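Local coordinates for ABC-type phosphate transport system, periplasmic component (Lactobacillus brevis, PDB 4ECF), which probably serves as the solute-binding protein of an ABC transporter that imports phosphate, capturing the ion and delivering it to the membrane complex, at residues N57-F61 against G132-T136; D75-V81 against W205-Y211; V93-T98 against Q183-H189. All blocks are in the same frame, centred on the assembly; numbering follows the deposited sequence. Where two conformers were deposited one is given.

Contact 1: residues N57-F61 against G132-T136; sequences NSDLF and GTRAT. With PO4 (phosphate ion), chain B.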
loop_
_atom_site.group_PDB
_atom_site.type_symbol
_atom_site.label_atom_id
_atom_site.label_comp_id
_atom_site.label_asym_id
_atom_site.label_seq_id
_atom_site.Cartn_x
_atom_site.Cartn_y
_atom_site.Cartn_z
ATOM N N ASN A 57 -8.404 2.816 7.638
ATOM C CA ASN A 57 -7.017 2.721 7.183
ATOM C C ASN A 57 -6.998 2.869 5.674
ATOM O O ASN A 57 -7.654 2.073 4.982
ATOM C CB ASN A 57 -6.472 1.342 7.567
ATOM C CG ASN A 57 -6.394 1.089 9.075
ATOM O OD1 ASN A 57 -6.452 2.014 9.913
ATOM N ND2 ASN A 57 -6.270 -0.175 9.428
ATOM N N SER A 58 -6.234 3.832 5.162
ATOM C CA SER A 58 -6.281 4.160 3.745
ATOM C C SER A 58 -4.887 4.497 3.186
ATOM O O SER A 58 -4.117 5.232 3.822
ATOM C CB SER A 58 -7.191 5.347 3.532
ATOM O OG SER A 58 -7.256 5.791 2.174
ATOM N N ASP A 59 -4.619 4.030 1.976
ATOM C CA ASP A 59 -3.440 4.464 1.196
ATOM C C ASP A 59 -3.683 5.691 0.362
ATOM O O ASP A 59 -2.754 6.178 -0.304
ATOM C CB ASP A 59 -2.959 3.347 0.216
ATOM C CG ASP A 59 -2.953 1.992 0.831
ATOM O OD1 ASP A 59 -2.484 1.832 1.962
ATOM O OD2 ASP A 59 -3.366 1.035 0.124
ATOM N N LEU A 60 -4.912 6.183 0.351
ATOM C CA LEU A 60 -5.319 7.299 -0.496
ATOM C C LEU A 60 -5.887 8.454 0.344
ATOM O O LEU A 60 -6.443 8.252 1.446
ATOM C CB LEU A 60 -6.380 6.863 -1.517
ATOM C CG LEU A 60 -6.008 5.682 -2.409
ATOM C CD1 LEU A 60 -7.193 5.313 -3.324
ATOM C CD2 LEU A 60 -4.711 5.953 -3.219
ATOM N N PHE A 61 -5.820 9.663 -0.183
ATOM C CA PHE A 61 -6.634 10.756 0.376
ATOM C C PHE A 61 -8.119 10.433 0.188
ATOM O O PHE A 61 -8.498 9.853 -0.861
ATOM C CB PHE A 61 -6.253 12.098 -0.256
ATOM C CG PHE A 61 -4.919 12.616 0.207
ATOM C CD1 PHE A 61 -3.737 12.169 -0.373
ATOM C CD2 PHE A 61 -4.835 13.546 1.213
ATOM C CE1 PHE A 61 -2.508 12.649 0.042
ATOM C CE2 PHE A 61 -3.603 14.028 1.644
ATOM C CZ PHE A 61 -2.441 13.586 1.036
ATOM N N GLY A 132 -6.080 0.543 -2.677
ATOM C CA GLY A 132 -5.259 1.715 -2.762
ATOM C C GLY A 132 -3.926 1.415 -3.416
ATOM O O GLY A 132 -3.339 2.279 -4.115
ATOM N N THR A 133 -3.486 0.170 -3.262
ATOM C CA THR A 133 -2.269 -0.322 -3.971
ATOM C C THR A 133 -2.503 -0.251 -5.482
ATOM O O THR A 133 -1.646 0.265 -6.239
ATOM C CB THR A 133 -1.910 -1.743 -3.559
ATOM O OG1 THR A 133 -1.774 -1.815 -2.118
ATOM C CG2 THR A 133 -0.543 -2.082 -4.177
ATOM N N ARG A 134 -3.636 -0.771 -5.917
ATOM C CA ARG A 134 -3.948 -0.742 -7.317
ATOM C C ARG A 134 -4.035 0.708 -7.868
ATOM O O ARG A 134 -3.465 0.996 -8.905
ATOM C CB ARG A 134 -5.215 -1.512 -7.643
ATOM C CG ARG A 134 -5.615 -1.408 -9.114
ATOM C CD ARG A 134 -6.750 -2.339 -9.440
ATOM N NE ARG A 134 -7.129 -2.173 -10.844
ATOM C CZ ARG A 134 -7.937 -3.005 -11.482
ATOM N NH1 ARG A 134 -8.419 -4.049 -10.860
ATOM N NH2 ARG A 134 -8.229 -2.790 -12.759
ATOM N N ALA A 135 -4.726 1.615 -7.157
ATOM C CA ALA A 135 -4.831 2.997 -7.609
ATOM C C ALA A 135 -3.471 3.652 -7.755
ATOM O O ALA A 135 -3.192 4.352 -8.719
ATOM C CB ALA A 135 -5.741 3.791 -6.679
ATOM N N THR A 136 -2.607 3.407 -6.769
ATOM C CA THR A 136 -1.273 4.026 -6.745
ATOM C C THR A 136 -0.422 3.470 -7.860
ATOM O O THR A 136 0.290 4.208 -8.561
ATOM C CB THR A 136 -0.608 3.829 -5.352
ATOM O OG1 THR A 136 -1.445 4.443 -4.363
ATOM C CG2 THR A 136 0.733 4.529 -5.335
HETATM P P PO4 B . -4.960 -1.846 -0.216
HETATM O O1 PO4 B . -4.372 -2.153 -1.588
HETATM O O2 PO4 B . -5.967 -0.754 -0.234
HETATM O O3 PO4 B . -5.486 -3.079 0.465
HETATM O O4 PO4 B . -3.765 -1.369 0.746
#

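Contact 2: residues D75-V81 against W205-Y211; sequences DHRVAVV and WSYEHLY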
loop_
_atom_site.group_PDB
_atom_site.type_symbol
_atom_site.label_atom_id
_atom_site.label_comp_id
_atom_site.label_asym_id
_atom_site.label_seq_id
_atom_site.Cartn_x
_atom_site.Cartn_y
_atom_site.Cartn_z
ATOM N N ASP A 75 -8.112 13.542 8.547
ATOM C CA ASP A 75 -6.907 12.862 8.112
ATOM C C ASP A 75 -5.844 12.811 9.205
ATOM O O ASP A 75 -5.700 13.756 10.001
ATOM C CB ASP A 75 -6.364 13.584 6.850
ATOM C CG ASP A 75 -5.321 12.770 6.104
ATOM O OD1 ASP A 75 -5.225 11.558 6.376
ATOM O OD2 ASP A 75 -4.613 13.350 5.247
ATOM N N HIS A 76 -5.100 11.719 9.234
ATOM C CA HIS A 76 -3.888 11.607 10.061
ATOM C C HIS A 76 -2.911 10.786 9.288
ATOM O O HIS A 76 -3.149 9.604 9.036
ATOM C CB HIS A 76 -4.140 10.931 11.405
ATOM C CG HIS A 76 -5.301 11.508 12.191
ATOM N ND1 HIS A 76 -6.594 11.148 11.971
ATOM C CD2 HIS A 76 -5.310 12.450 13.196
ATOM C CE1 HIS A 76 -7.393 11.825 12.822
ATOM N NE2 HIS A 76 -6.606 12.627 13.581
ATOM N N ARG A 77 -1.879 11.413 8.769
ATOM C CA ARG A 77 -0.854 10.668 8.027
ATOM C C ARG A 77 0.190 10.102 8.972
ATOM O O ARG A 77 0.604 10.795 9.919
ATOM C CB ARG A 77 -0.244 11.511 6.908
ATOM C CG ARG A 77 -1.111 11.566 5.667
ATOM C CD ARG A 77 -0.467 12.352 4.544
ATOM N NE ARG A 77 -0.587 13.804 4.728
ATOM C CZ ARG A 77 -0.069 14.676 3.879
ATOM N NH1 ARG A 77 0.650 14.249 2.847
ATOM N NH2 ARG A 77 -0.250 15.968 4.066
ATOM N N VAL A 78 0.618 8.855 8.739
ATOM C CA VAL A 78 1.460 8.132 9.688
ATOM C C VAL A 78 2.702 7.519 9.077
ATOM O O VAL A 78 3.596 7.097 9.788
ATOM C CB VAL A 78 0.621 7.059 10.420
ATOM C CG1 VAL A 78 -0.573 7.691 11.139
ATOM C CG2 VAL A 78 0.165 5.911 9.505
ATOM N N ALA A 79 2.768 7.476 7.749
ATOM C CA ALA A 79 3.853 6.741 7.088
ATOM C C ALA A 79 3.736 6.977 5.588
ATOM O O ALA A 79 2.723 7.510 5.109
ATOM C CB ALA A 79 3.741 5.249 7.390
ATOM N N VAL A 80 4.806 6.627 4.882
ATOM C CA VAL A 80 4.787 6.451 3.420
ATOM C C VAL A 80 5.050 4.962 3.186
ATOM O O VAL A 80 5.862 4.319 3.886
ATOM C CB VAL A 80 5.834 7.336 2.721
ATOM C CG1 VAL A 80 6.089 6.858 1.284
ATOM C CG2 VAL A 80 5.408 8.808 2.833
ATOM N N VAL A 81 4.343 4.377 2.236
ATOM C CA VAL A 81 4.552 2.979 1.800
ATOM C C VAL A 81 4.963 2.950 0.324
ATOM O O VAL A 81 4.339 3.610 -0.519
ATOM C CB VAL A 81 3.295 2.126 2.071
ATOM C CG1 VAL A 81 2.132 2.544 1.147
ATOM C CG2 VAL A 81 3.620 0.642 2.010
ATOM N N TRP A 205 4.567 5.020 -4.678
ATOM C CA TRP A 205 4.503 5.105 -3.231
ATOM C C TRP A 205 3.300 5.943 -2.921
ATOM O O TRP A 205 2.808 6.724 -3.779
ATOM C CB TRP A 205 5.769 5.680 -2.595
ATOM C CG TRP A 205 6.165 7.050 -3.069
ATOM C CD1 TRP A 205 7.122 7.375 -4.013
ATOM C CD2 TRP A 205 5.707 8.304 -2.520
ATOM N NE1 TRP A 205 7.243 8.733 -4.133
ATOM C CE2 TRP A 205 6.407 9.358 -3.261
ATOM C CE3 TRP A 205 4.756 8.663 -1.556
ATOM C CZ2 TRP A 205 6.198 10.699 -2.993
ATOM C CZ3 TRP A 205 4.570 10.033 -1.296
ATOM C CH2 TRP A 205 5.275 11.018 -2.016
ATOM N N SER A 206 2.796 5.816 -1.708
ATOM C CA SER A 206 1.732 6.721 -1.251
ATOM C C SER A 206 1.870 7.025 0.234
ATOM O O SER A 206 2.589 6.334 0.945
ATOM C CB SER A 206 0.335 6.164 -1.530
ATOM O OG SER A 206 0.014 5.100 -0.645
ATOM N N TYR A 207 1.108 8.017 0.689
ATOM C CA TYR A 207 0.994 8.301 2.106
ATOM C C TYR A 207 -0.011 7.306 2.698
ATOM O O TYR A 207 -0.945 6.877 2.026
ATOM C CB TYR A 207 0.522 9.745 2.373
ATOM C CG TYR A 207 1.486 10.800 1.854
ATOM C CD1 TYR A 207 2.666 11.109 2.533
ATOM C CD2 TYR A 207 1.206 11.484 0.675
ATOM C CE1 TYR A 207 3.553 12.082 2.034
ATOM C CE2 TYR A 207 2.089 12.444 0.173
ATOM C CZ TYR A 207 3.253 12.752 0.894
ATOM O OH TYR A 207 4.147 13.721 0.400
ATOM N N GLU A 208 0.262 6.909 3.929
ATOM C CA GLU A 208 -0.626 6.050 4.739
ATOM C C GLU A 208 -1.412 6.896 5.707
ATOM O O GLU A 208 -0.835 7.735 6.443
ATOM C CB GLU A 208 0.185 5.027 5.513
ATOM C CG GLU A 208 0.946 4.038 4.634
ATOM C CD GLU A 208 0.067 3.019 3.947
ATOM O OE1 GLU A 208 -0.899 3.427 3.241
ATOM O OE2 GLU A 208 0.373 1.825 4.124
ATOM N N HIS A 209 -2.735 6.662 5.747
ATOM C CA HIS A 209 -3.684 7.515 6.476
ATOM C C HIS A 209 -4.489 6.722 7.487
ATOM O O HIS A 209 -4.958 5.598 7.169
ATOM C CB HIS A 209 -4.691 8.114 5.516
ATOM C CG HIS A 209 -4.108 8.898 4.387
ATOM N ND1 HIS A 209 -4.180 10.246 4.318
ATOM C CD2 HIS A 209 -3.582 8.461 3.194
ATOM C CE1 HIS A 209 -3.663 10.663 3.122
ATOM N NE2 HIS A 209 -3.275 9.557 2.443
ATOM N N LEU A 210 -4.678 7.294 8.673
ATOM C CA LEU A 210 -5.627 6.755 9.681
ATOM C C LEU A 210 -6.755 7.779 9.778
ATOM O O LEU A 210 -6.593 8.791 10.433
ATOM C CB LEU A 210 -4.959 6.539 11.030
ATOM C CG LEU A 210 -3.773 5.556 11.070
ATOM C CD1 LEU A 210 -3.243 5.407 12.480
ATOM C CD2 LEU A 210 -4.155 4.203 10.502
ATOM N N TYR A 211 -7.803 7.631 8.999
ATOM C CA TYR A 211 -8.929 8.529 9.034
ATOM C C TYR A 211 -9.866 8.257 10.180
ATOM O O TYR A 211 -10.172 7.083 10.481
ATOM C CB TYR A 211 -9.723 8.390 7.713
ATOM C CG TYR A 211 -9.180 9.263 6.589
ATOM C CD1 TYR A 211 -9.441 10.643 6.558
ATOM C CD2 TYR A 211 -8.346 8.733 5.604
ATOM C CE1 TYR A 211 -8.947 11.436 5.525
ATOM C CE2 TYR A 211 -7.843 9.532 4.559
ATOM C CZ TYR A 211 -8.110 10.868 4.532
ATOM O OH TYR A 211 -7.620 11.667 3.494
#

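Contact 3: residues V93-T98 against Q183-H189; sequences VKNLST and QALSLNH. With EDO (1,2-ethanediol), chain F.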
loop_
_atom_site.group_PDB
_atom_site.type_symbol
_atom_site.label_atom_id
_atom_site.label_comp_id
_atom_site.label_asym_id
_atom_site.label_seq_id
_atom_site.Cartn_x
_atom_site.Cartn_y
_atom_site.Cartn_z
ATOM N N VAL A 93 13.191 -12.524 -15.480
ATOM C CA VAL A 93 13.556 -11.111 -15.481
ATOM C C VAL A 93 13.489 -10.532 -14.083
ATOM O O VAL A 93 12.714 -10.985 -13.209
ATOM C CB VAL A 93 12.697 -10.235 -16.419
ATOM C CG1 VAL A 93 12.631 -10.841 -17.828
ATOM C CG2 VAL A 93 11.318 -10.073 -15.845
ATOM N N LYS A 94 14.304 -9.505 -13.894
ATOM C CA LYS A 94 14.416 -8.772 -12.648
ATOM C C LYS A 94 14.179 -7.271 -12.802
ATOM O O LYS A 94 14.178 -6.538 -11.807
ATOM C CB LYS A 94 15.803 -9.024 -12.027
ATOM C CG LYS A 94 15.972 -10.466 -11.560
ATOM C CD LYS A 94 17.137 -10.659 -10.617
ATOM C CE LYS A 94 17.343 -12.150 -10.363
ATOM N NZ LYS A 94 17.637 -12.429 -8.930
ATOM N N ASN A 95 13.945 -6.828 -14.036
ATOM C CA ASN A 95 13.788 -5.426 -14.365
ATOM C C ASN A 95 12.856 -5.308 -15.554
ATOM O O ASN A 95 12.841 -6.197 -16.405
ATOM C CB ASN A 95 15.112 -4.767 -14.754
ATOM C CG ASN A 95 14.955 -3.295 -15.118
ATOM O OD1 ASN A 95 14.737 -2.438 -14.241
ATOM N ND2 ASN A 95 14.986 -3.006 -16.457
ATOM N N LEU A 96 12.067 -4.234 -15.558
ATOM C CA LEU A 96 11.299 -3.793 -16.751
ATOM C C LEU A 96 11.424 -2.294 -16.914
ATOM O O LEU A 96 11.589 -1.576 -15.921
ATOM C CB LEU A 96 9.807 -4.141 -16.606
ATOM C CG LEU A 96 9.439 -5.619 -16.588
ATOM C CD1 LEU A 96 7.960 -5.756 -16.181
ATOM C CD2 LEU A 96 9.692 -6.372 -17.877
ATOM N N SER A 97 11.373 -1.801 -18.157
ATOM C CA SER A 97 11.197 -0.359 -18.344
ATOM C C SER A 97 9.726 -0.007 -18.064
ATOM O O SER A 97 8.865 -0.906 -18.054
ATOM C CB SER A 97 11.496 0.086 -19.762
ATOM O OG SER A 97 10.580 -0.494 -20.685
ATOM N N THR A 98 9.427 1.282 -17.898
ATOM C CA THR A 98 8.031 1.718 -17.780
ATOM C C THR A 98 7.199 1.243 -19.001
ATOM O O THR A 98 6.088 0.732 -18.829
ATOM C CB THR A 98 7.941 3.232 -17.610
ATOM O OG1 THR A 98 8.448 3.594 -16.325
ATOM C CG2 THR A 98 6.491 3.754 -17.752
ATOM N N GLN A 183 9.750 -12.266 -6.400
ATOM C CA GLN A 183 10.825 -11.410 -6.873
ATOM C C GLN A 183 10.282 -10.019 -7.150
ATOM O O GLN A 183 9.420 -9.868 -8.009
ATOM C CB GLN A 183 11.471 -12.021 -8.130
ATOM C CG GLN A 183 12.384 -11.086 -8.933
ATOM C CD GLN A 183 13.745 -10.939 -8.293
ATOM O OE1 GLN A 183 14.504 -11.898 -8.260
ATOM N NE2 GLN A 183 14.073 -9.729 -7.793
ATOM N N ALA A 184 10.760 -9.006 -6.421
ATOM C CA ALA A 184 10.463 -7.596 -6.729
ATOM C C ALA A 184 11.222 -7.189 -7.965
ATOM O O ALA A 184 12.402 -7.499 -8.117
ATOM C CB ALA A 184 10.857 -6.646 -5.579
ATOM N N LEU A 185 10.557 -6.470 -8.847
ATOM C CA LEU A 185 11.224 -5.902 -9.997
ATOM C C LEU A 185 11.748 -4.500 -9.774
ATOM O O LEU A 185 11.051 -3.640 -9.195
ATOM C CB LEU A 185 10.254 -5.840 -11.196
ATOM C CG LEU A 185 9.703 -7.149 -11.726
ATOM C CD1 LEU A 185 8.760 -6.926 -12.901
ATOM C CD2 LEU A 185 10.778 -8.169 -12.098
ATOM N N SER A 186 12.930 -4.245 -10.335
ATOM C CA SER A 186 13.389 -2.901 -10.589
ATOM C C SER A 186 12.589 -2.403 -11.806
ATOM O O SER A 186 12.127 -3.232 -12.620
ATOM C CB SER A 186 14.897 -2.889 -10.883
ATOM O OG SER A 186 15.648 -3.168 -9.692
ATOM N N LEU A 187 12.451 -1.084 -11.914
ATOM C CA LEU A 187 11.796 -0.421 -13.063
ATOM C C LEU A 187 12.756 0.636 -13.583
ATOM O O LEU A 187 13.243 1.493 -12.784
ATOM C CB LEU A 187 10.465 0.215 -12.674
ATOM C CG LEU A 187 9.427 -0.770 -12.234
ATOM C CD1 LEU A 187 8.187 -0.043 -11.696
ATOM C CD2 LEU A 187 9.050 -1.619 -13.436
ATOM N N ASN A 188 13.047 0.604 -14.874
ATOM C CA ASN A 188 14.030 1.503 -15.486
ATOM C C ASN A 188 15.394 1.419 -14.777
ATOM O O ASN A 188 16.119 2.413 -14.625
ATOM C CB ASN A 188 13.449 2.938 -15.446
ATOM C CG ASN A 188 12.065 2.987 -16.034
ATOM O OD1 ASN A 188 11.858 2.639 -17.224
ATOM N ND2 ASN A 188 11.088 3.331 -15.219
ATOM N N HIS A 189 15.699 0.228 -14.298
ATOM C CA HIS A 189 16.898 -0.064 -13.527
ATOM C C HIS A 189 17.055 0.785 -12.283
ATOM O O HIS A 189 18.171 0.888 -11.743
ATOM C CB HIS A 189 18.137 -0.009 -14.460
ATOM C CG HIS A 189 18.213 -1.180 -15.411
ATOM N ND1 HIS A 189 18.445 -2.444 -14.982
ATOM C CD2 HIS A 189 18.058 -1.253 -16.779
ATOM C CE1 HIS A 189 18.441 -3.278 -16.007
ATOM N NE2 HIS A 189 18.205 -2.554 -17.136
HETATM C C1 EDO F . 11.243 3.782 -11.388
HETATM O O1 EDO F . 11.210 4.549 -12.614
HETATM C C2 EDO F . 9.863 3.519 -10.794
HETATM O O2 EDO F . 9.149 4.717 -10.498
#

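Contact 1: residues N57-F61 against G132-T136
Leu60 lays its two methyls along the first turn of the helix that begins at Gly132: CD1 meets Ala135 CB at 4.0 Å, while CD2 lies 3.8 Å from Thr136 OG1 and 4.0 Å from Gly132 O. Thr136 OG1 also donates to Gly132 O at 2.9 Å, within the helix. Across the segments no hydrogen bond forms at all; the polar work is directed at the phosphate. Gly132 N gives a hydrogen bond to PO4 O2 (2.8 Å), and Thr133 reaches PO4 O1 with both its N (3.0 Å) and its OG1 (2.7 Å), so the N-terminus of the helix points its amides at the ion. From the end of strand 55-58 comes Asp59, whose OD2 stands 2.5 Å from PO4 O4 and 3.5 Å from Gly132 CA; a CB on Gly132 would run into that oxygen. Asp59 OD1 is hydrogen-bonded to Ser11 OG. Ser11, Thr12, Ala13, Thr41, Arg127 and Ser131 complete the cage. Backbone amides at a helix N-terminus, hydroxyls and an aspartate closing round a buried oxyanion make up the phosphate site of PstS-type binding proteins, set in the cleft between two lobes.

Contact 2: residues D75-V81 against W205-Y211
This is an antiparallel strand pair in the main mixed sheet, joining strand 73-87 to strand 205-213; the axes of 77-81 and 205-211 approach to 4.5 Å, their directions 155° apart. Backbone bonds run its length: Leu210 N to His76 O (2.8 Å), Val78 N to Glu208 O (2.9 Å), Glu208 N to Ala79 O (2.8 Å), and a reciprocal couple at the far end, Val81 N to Ser206 O and Ser206 N to Val81 O, both 2.9 Å. The register slips by one residue in the middle. Val78 and Ala79 both lie opposite Glu208, and with Val78 at phi/psi -130/-12 this is a beta bulge.

On the face carrying Arg77, Val80, Tyr207 and His209, the guanidinium of Arg77 sits over the Tyr207 ring in a cation-pi contact, CZ 4.5 Å from the ring centroid, and Val80 CG2 touches Tyr207 CD1 at 3.6 Å. His209 ND1 donates to Asp75 OD1 at 2.7 Å. On the other face Val81 CG1 packs against Glu208 CD (3.5 Å). His76 adds a side-chain bond, ND1 to Leu210 O at 2.8 Å.

Strand 73-87 goes on to pair with 183-187, consistent with its crossing between lobes. Around the pair, strand 55-58 extends the sheet beyond strand 205-213, helix 218-228 covers His76 and Val78, and strand 250-252 lies against Trp205 and Tyr207.

Contact 3: residues V93-T98 against Q183-H189
The backbones of 93-98 and 183-189 run parallel, Asn95 paired with Ser186 (CA atoms 4.6 Å apart) and Leu96 with Leu187 (5.0 Å). Three hydrogen bonds step along them: Ser186 N to Lys94 O at 3.0 Å, Leu96 N to Ser186 O at 3.1 Å and Asn188 N to Leu96 O at 2.8 Å. Beyond the strand, Asn188 and His189 both take positive phi, the left-handed helical region, and this turns the chain back so that His189 N can donate to Asn95 OD1 at 2.8 Å, with Asn95 ND2 lying over one face of the His189 ring.

Asn188 ties the end of strand 183-187 to the start of helix 98-105. Its OD1 accepts from Thr98 N (2.9 Å), and its ND2 donates to Thr98 OG1 and to the ethanediol O1, each at 2.9 Å. Inward, Leu96 CD1 meets Leu185 CD1 at 3.6 Å, and Leu96 CB lies 4.1 Å from Leu187 CD2; Leu101 of helix 98-105 packs on both Leu96 and Leu187. At the start of both segments, Lys94 NZ makes a weak hydrogen bond with Gln183 OE1 (3.2 Å).

Strand 183-187 continues the sheet by pairing antiparallel with strand 73-87. The arrangement is thus a short parallel strand at the margin of a mixed sheet, running straight into a helix whose N-cap is Ser97.

In the fold
Contacts 1 and 2 touch, their centres 9 Å apart: Ser58 O probably accepts a hydrogen bond from His209 N, so strands 55-58, 205-213 and 73-87 run side by side. Contact 3 lies across the chain's centre from contact 2, about 26 Å away centre to centre, and 22 Å from contact 1, yet it belongs to the same branched sheet through strand 73-87. Along the chain the order is 57-61, 75-81, 93-98, 132-136, 183-189, 205-211; contact 3 falls between the two segments of contact 2, while contact 1 crosses both. Such interleaving fits a two-lobed binding protein in which long strands pass between lobes and contact 1 lies at the ligand cleft, where both segments meet the phosphate.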